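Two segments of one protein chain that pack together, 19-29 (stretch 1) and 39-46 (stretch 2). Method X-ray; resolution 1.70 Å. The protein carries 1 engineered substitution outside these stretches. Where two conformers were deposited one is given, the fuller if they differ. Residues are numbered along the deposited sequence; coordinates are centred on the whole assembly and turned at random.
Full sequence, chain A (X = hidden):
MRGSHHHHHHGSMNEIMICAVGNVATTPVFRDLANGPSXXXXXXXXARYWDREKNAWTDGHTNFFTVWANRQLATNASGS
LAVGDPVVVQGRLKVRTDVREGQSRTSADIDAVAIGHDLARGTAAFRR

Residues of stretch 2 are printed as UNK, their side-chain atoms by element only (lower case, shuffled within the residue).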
ATOM      1  N   CYS A  19       4.172   2.795  -2.284  1.00 16.19           N
ATOM      2  CA  CYS A  19       5.500   2.933  -1.702  1.00 19.78           C
ATOM      3  C   CYS A  19       6.420   2.074  -2.555  1.00 21.99           C
ATOM      4  O   CYS A  19       6.145   0.883  -2.782  1.00 26.45           O
ATOM      5  CB  CYS A  19       5.500   2.475  -0.260  0.33 21.88           C
ATOM      6  SG  CYS A  19       7.200   2.498   0.358  0.36 23.17           S
ATOM      7  N   ALA A  20       7.454   2.704  -3.097  1.00 20.39           N
ATOM      8  CA  ALA A  20       8.354   2.089  -4.094  1.00 19.08           C
ATOM      9  C   ALA A  20       9.775   2.206  -3.545  1.00 21.90           C
ATOM     10  O   ALA A  20      10.186   3.270  -3.083  1.00 20.61           O
ATOM     11  CB  ALA A  20       8.232   2.799  -5.447  1.00 22.19           C
ATOM     12  N   VAL A  21      10.475   1.089  -3.523  1.00 18.79           N
ATOM     13  CA  VAL A  21      11.850   1.031  -3.039  1.00 17.80           C
ATOM     14  C   VAL A  21      12.710   0.660  -4.223  1.00 17.63           C
ATOM     15  O   VAL A  21      12.572  -0.427  -4.789  1.00 18.70           O
ATOM     16  CB  VAL A  21      11.960   0.000  -1.915  1.00 22.52           C
ATOM     17  CG1 VAL A  21      13.392  -0.039  -1.365  1.00 26.44           C
ATOM     18  CG2 VAL A  21      10.954   0.330  -0.816  1.00 25.57           C
ATOM     19  N   GLY A  22      13.581   1.573  -4.642  1.00 15.64           N
ATOM     20  CA  GLY A  22      14.341   1.342  -5.822  1.00 16.58           C
ATOM     21  C   GLY A  22      15.570   2.211  -5.892  1.00 17.14           C
ATOM     22  O   GLY A  22      16.076   2.651  -4.893  1.00 19.70           O
ATOM     23  N   ASN A  23      16.043   2.424  -7.108  1.00 14.64           N
ATOM     24  CA  ASN A  23      17.217   3.225  -7.338  1.00 15.46           C
ATOM     25  C   ASN A  23      16.942   4.372  -8.288  1.00 15.33           C
ATOM     26  O   ASN A  23      16.202   4.230  -9.257  1.00 15.92           O
ATOM     27  CB  ASN A  23      18.359   2.350  -7.850  1.00 19.00           C
ATOM     28  CG  ASN A  23      18.821   1.369  -6.785  1.00 21.85           C
ATOM     29  OD1 ASN A  23      19.766   1.620  -6.061  1.00 30.96           O
ATOM     30  ND2 ASN A  23      18.119   0.286  -6.658  1.00 27.82           N
ATOM     31  N   VAL A  24      17.553   5.510  -7.981  1.00 14.29           N
ATOM     32  CA  VAL A  24      17.540   6.656  -8.878  1.00 14.18           C
ATOM     33  C   VAL A  24      18.218   6.250 -10.195  1.00 16.00           C
ATOM     34  O   VAL A  24      19.380   5.821 -10.207  1.00 19.42           O
ATOM     35  CB  VAL A  24      18.199   7.888  -8.252  1.00 13.54           C
ATOM     36  CG1 VAL A  24      18.225   9.046  -9.280  1.00 15.76           C
ATOM     37  CG2 VAL A  24      17.511   8.288  -6.931  1.00 14.25           C
ATOM     38  N   ALA A  25      17.490   6.376 -11.308  1.00 14.59           N
ATOM     39  CA  ALA A  25      17.944   5.819 -12.590  1.00 16.82           C
ATOM     40  C   ALA A  25      18.417   6.882 -13.574  1.00 19.24           C
ATOM     41  O   ALA A  25      19.104   6.571 -14.550  1.00 22.33           O
ATOM     42  CB  ALA A  25      16.835   4.953 -13.197  1.00 18.50           C
ATOM     43  N   THR A  26      18.042   8.126 -13.334  1.00 19.42           N
ATOM     44  CA  THR A  26      18.477   9.284 -14.126  1.00 19.59           C
ATOM     45  C   THR A  26      18.836  10.416 -13.206  1.00 19.94           C
ATOM     46  O   THR A  26      18.290  10.509 -12.093  1.00 21.05           O
ATOM     47  CB  THR A  26      17.375   9.791 -15.109  1.00 23.31           C
ATOM     48  OG1 THR A  26      16.196  10.242 -14.388  1.00 23.37           O
ATOM     49  CG2 THR A  26      17.020   8.690 -16.133  1.00 24.68           C
ATOM     50  N   THR A  27      19.713  11.309 -13.671  1.00 19.39           N
ATOM     51  CA  THR A  27      20.067  12.469 -12.872  0.50 16.73           C
ATOM     52  C   THR A  27      18.827  13.342 -12.711  1.00 16.76           C
ATOM     53  O   THR A  27      18.143  13.671 -13.697  1.00 17.93           O
ATOM     54  CB  THR A  27      21.195  13.303 -13.496  0.50 14.26           C
ATOM     55  OG1 THR A  27      22.355  12.485 -13.654  0.50 12.55           O
ATOM     56  CG2 THR A  27      21.552  14.485 -12.571  0.50 14.29           C
ATOM     57  N   PRO A  28      18.465  13.673 -11.461  1.00 14.89           N
ATOM     58  CA  PRO A  28      17.300  14.527 -11.261  1.00 16.09           C
ATOM     59  C   PRO A  28      17.409  15.873 -11.951  1.00 16.24           C
ATOM     60  O   PRO A  28      18.501  16.443 -12.087  1.00 16.91           O
ATOM     61  CB  PRO A  28      17.225  14.692  -9.733  1.00 17.51           C
ATOM     62  CG  PRO A  28      17.890  13.460  -9.207  1.00 17.11           C
ATOM     63  CD  PRO A  28      19.002  13.191 -10.176  1.00 16.80           C
ATOM     64  N   VAL A  29      16.259  16.365 -12.373  1.00 15.64           N
ATOM     65  CA  VAL A  29      16.138  17.653 -13.045  1.00 16.45           C
ATOM     66  C   VAL A  29      15.321  18.586 -12.186  1.00 15.30           C
ATOM     67  O   VAL A  29      14.184  18.267 -11.828  1.00 18.37           O
ATOM     68  CB  VAL A  29      15.457  17.487 -14.396  1.00 18.50           C
ATOM     69  CG1 VAL A  29      15.199  18.855 -15.015  1.00 23.23           C
ATOM     70  CG2 VAL A  29      16.338  16.604 -15.264  1.00 21.27           C
ATOM     71  N   UNK A  39      11.092  18.960  -8.944  1.00 16.79           N
ATOM     72  CA  UNK A  39      12.132  18.037  -9.353  0.51 15.89           C
ATOM     73  C   UNK A  39      11.515  16.779  -9.907  1.00 15.74           C
ATOM     74  O   UNK A  39      10.418  16.386  -9.493  1.00 18.69           O
ATOM     75  c   UNK A  39      14.363  17.176  -8.615  0.51 17.71           C
ATOM     76  c   UNK A  39      12.289  16.735  -7.207  0.51 17.19           C
ATOM     77  c   UNK A  39      13.004  17.694  -8.152  0.51 16.44           C
ATOM     78  N   UNK A  40      12.177  16.183 -10.892  1.00 13.38           N
ATOM     79  CA  UNK A  40      11.740  14.912 -11.452  1.00 14.59           C
ATOM     80  C   UNK A  40      12.947  14.030 -11.649  1.00 14.96           C
ATOM     81  O   UNK A  40      14.055  14.512 -11.938  1.00 16.36           O
ATOM     82  c   UNK A  40      10.981  15.078 -12.754  1.00 20.77           C
ATOM     83  c   UNK A  40      11.746  15.643 -13.885  1.00 25.96           C
ATOM     84  n   UNK A  40      13.270  14.620 -16.879  0.70 40.17           N
ATOM     85  c   UNK A  40      11.060  15.345 -15.201  0.70 30.12           C
ATOM     86  n   UNK A  40      13.144  16.668 -17.904  0.70 44.85           N
ATOM     87  c   UNK A  40      12.692  15.808 -17.002  0.70 36.47           C
ATOM     88  n   UNK A  40      11.657  16.154 -16.245  0.70 39.34           N
ATOM     89  N   UNK A  41      12.730  12.741 -11.461  1.00 14.45           N
ATOM     90  CA  UNK A  41      13.747  11.741 -11.764  1.00 13.89           C
ATOM     91  C   UNK A  41      13.092  10.413 -12.061  1.00 14.14           C
ATOM     92  O   UNK A  41      11.965  10.146 -11.645  1.00 15.86           O
ATOM     93  c   UNK A  41      13.225  10.253  -6.901  1.00 15.23           C
ATOM     94  c   UNK A  41      13.741   9.339  -7.791  1.00 14.28           C
ATOM     95  c   UNK A  41      14.790  11.597 -10.643  1.00 15.33           C
ATOM     96  c   UNK A  41      13.204  11.601  -7.212  1.00 15.65           C
ATOM     97  c   UNK A  41      13.718  12.025  -8.434  1.00 16.61           C
ATOM     98  c   UNK A  41      14.263   9.777  -9.010  1.00 14.66           C
ATOM     99  c   UNK A  41      14.232  11.123  -9.344  1.00 14.96           C
ATOM    100  N   UNK A  42      13.833   9.555 -12.750  1.00 15.12           N
ATOM    101  CA  UNK A  42      13.370   8.201 -13.023  1.00 15.79           C
ATOM    102  C   UNK A  42      13.783   7.279 -11.895  1.00 15.22           C
ATOM    103  O   UNK A  42      14.895   7.356 -11.406  1.00 16.92           O
ATOM    104  c   UNK A  42      13.949   7.723 -14.339  1.00 19.81           C
ATOM    105  c   UNK A  42      13.409   6.419 -14.901  1.00 23.03           C
ATOM    106  n   UNK A  42      12.083   3.847 -18.267  1.00 40.28           N
ATOM    107  n   UNK A  42      13.530   5.125 -17.065  1.00 37.09           N
ATOM    108  n   UNK A  42      11.366   5.872 -17.445  1.00 37.66           N
ATOM    109  c   UNK A  42      13.973   6.292 -16.316  1.00 28.32           C
ATOM    110  c   UNK A  42      12.326   4.960 -17.599  1.00 32.64           C
ATOM    111  N   UNK A  43      12.860   6.422 -11.479  1.00 14.22           N
ATOM    112  CA  UNK A  43      13.080   5.450 -10.415  1.00 12.85           C
ATOM    113  C   UNK A  43      12.928   4.046 -10.986  1.00 15.87           C
ATOM    114  O   UNK A  43      11.925   3.734 -11.641  1.00 16.35           O
ATOM    115  c   UNK A  43      12.053   5.638  -9.299  1.00 14.18           C
ATOM    116  c   UNK A  43      12.135   4.690  -8.090  1.00 14.93           C
ATOM    117  c   UNK A  43      13.355   5.009  -7.227  1.00 17.31           C
ATOM    118  c   UNK A  43      10.844   4.749  -7.263  1.00 17.93           C
ATOM    119  N   UNK A  44      13.917   3.202 -10.732  1.00 14.75           N
ATOM    120  CA  UNK A  44      13.894   1.787 -11.138  1.00 15.16           C
ATOM    121  C   UNK A  44      13.658   0.902  -9.932  1.00 16.39           C
ATOM    122  O   UNK A  44      14.454   0.908  -8.991  1.00 16.73           O
ATOM    123  c   UNK A  44      15.209   1.392 -11.804  1.00 18.61           C
ATOM    124  N   UNK A  45      12.579   0.116  -9.985  1.00 15.84           N
ATOM    125  CA  UNK A  45      12.206  -0.760  -8.891  1.00 16.23           C
ATOM    126  C   UNK A  45      12.222  -2.207  -9.393  1.00 18.89           C
ATOM    127  O   UNK A  45      11.371  -2.605 -10.197  1.00 18.77           O
ATOM    128  c   UNK A  45      10.738   1.090  -7.953  1.00 17.16           C
ATOM    129  c   UNK A  45      10.803  -0.382  -8.349  1.00 16.41           C
ATOM    130  c   UNK A  45      10.369  -1.309  -7.217  1.00 18.92           C
ATOM    131  N   UNK A  46      13.207  -2.976  -8.945  1.00 19.02           N
ATOM    132  CA  UNK A  46      13.404  -4.334  -9.454  1.00 20.32           C
ATOM    133  C   UNK A  46      12.949  -5.366  -8.429  1.00 19.91           C
ATOM    134  O   UNK A  46      13.461  -5.405  -7.307  1.00 22.88           O
ATOM    135  c   UNK A  46      15.066  -5.971 -10.440  1.00 25.75           C
ATOM    136  o   UNK A  46      15.243  -3.619 -10.845  1.00 26.13           O
ATOM    137  c   UNK A  46      14.877  -4.571  -9.851  1.00 24.01           C
TER

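Position 39 carries three side-chain carbons, one of them bonded to the other two, and one of the outer pair lies near Pro28 CB; branching at CB with no heteroatom identifies valine. The residue is Val39, with chi1 at 75° (p), and its CG2 lies 4.0 Å from Pro28 CB. Its backbone also takes part, for the CA of Val39 approaches the O of Val29 at 3.2 Å, a CA-H...O contact with an angle of 148° at the hydrogen.

Position 40 has a chain of three carbons, a nitrogen, and then a carbon carrying two more nitrogens, and Val29 CG2 covers one face of this terminal group. That guanidinium makes it Arg40, whose NH1 lies 4.0 Å from Val29 CG2. The backbones form an antiparallel hydrogen-bonded pair: Val29 N donates to Arg40 O at 2.9 Å, and Arg40 N to Val29 O at 3.0 Å. The same Arg40 O receives a CA-H...O contact from Pro28 CA at 3.3 Å.

Position 41 shows one carbon followed by a ring of six carbons, without a hydroxyl oxygen. Its CB is 3.9 Å from Pro28 CG, and Pro28 and Val24 both approach the ring obliquely. It is Phe41, a buried residue whose CE1 is 4.0 Å from Val24 CG2.

Position 42 again has three carbons, a nitrogen and a carbon bearing two nitrogens. Its CB is 3.4 Å from Thr26 OG1, and the next carbon touches Ala25: a second arginine, Arg42, with CG 4.1 Å from Ala25 CB. Its CA-to-CB bond points toward stretch 1, but the extended chain, with chi1 to chi3 all t, leads its end away. The hydrogen bonds of Arg42 to stretch 1 use its backbone: Ala25 N donates to Arg42 O at 2.8 Å, while Arg42 N donates to Thr26 OG1 at 3.0 Å, so a side-chain hydroxyl serves as acceptor for a strand amide.

Position 43 has four carbons, forked at the second, with the branch ends against Ala20 and Gly22; the fork distinguishes leucine from a CB-branched isomer. In Leu43, CD2 packs 3.7 Å from Ala20 CB, and CD1 is 3.8 Å from Gly22 C.

Position 44 has a single side-chain carbon, its CB, 4.2 Å from Ala25 CB; it is Ala44. Asn23 N donates to Ala44 O, and Ala44 N to Asn23 O, both at 2.9 Å, with angles of 163° and 178°.

Position 45 repeats the pattern of one carbon carrying two, which touch Ala20 and Val21: Val45, chi1 179° (t). Its CG2 is 3.9 Å from Ala20 CB, and its CG1 is 3.4 Å from Val21 O. Gly22 has no side chain; an ideal CB on Gly22 would clash with both Ala44 O and Val45 CG2.

Position 46 has one carbon carrying an oxygen and a carbon, and these touch nothing on stretch 1, hence Thr46. Its hydroxyl is hydrogen-bonded elsewhere in the structure.

The contact joins two antiparallel ladders whose register shifts by two between Val24 and Val29. Six hydrogen bonds fix the backbones, one through Thr26 in the intervening loop, while apolar side-chain contacts contribute to the 740 Å² of surface buried, both sides summed.

Stretch 2 (39-46) VRFRLAVT
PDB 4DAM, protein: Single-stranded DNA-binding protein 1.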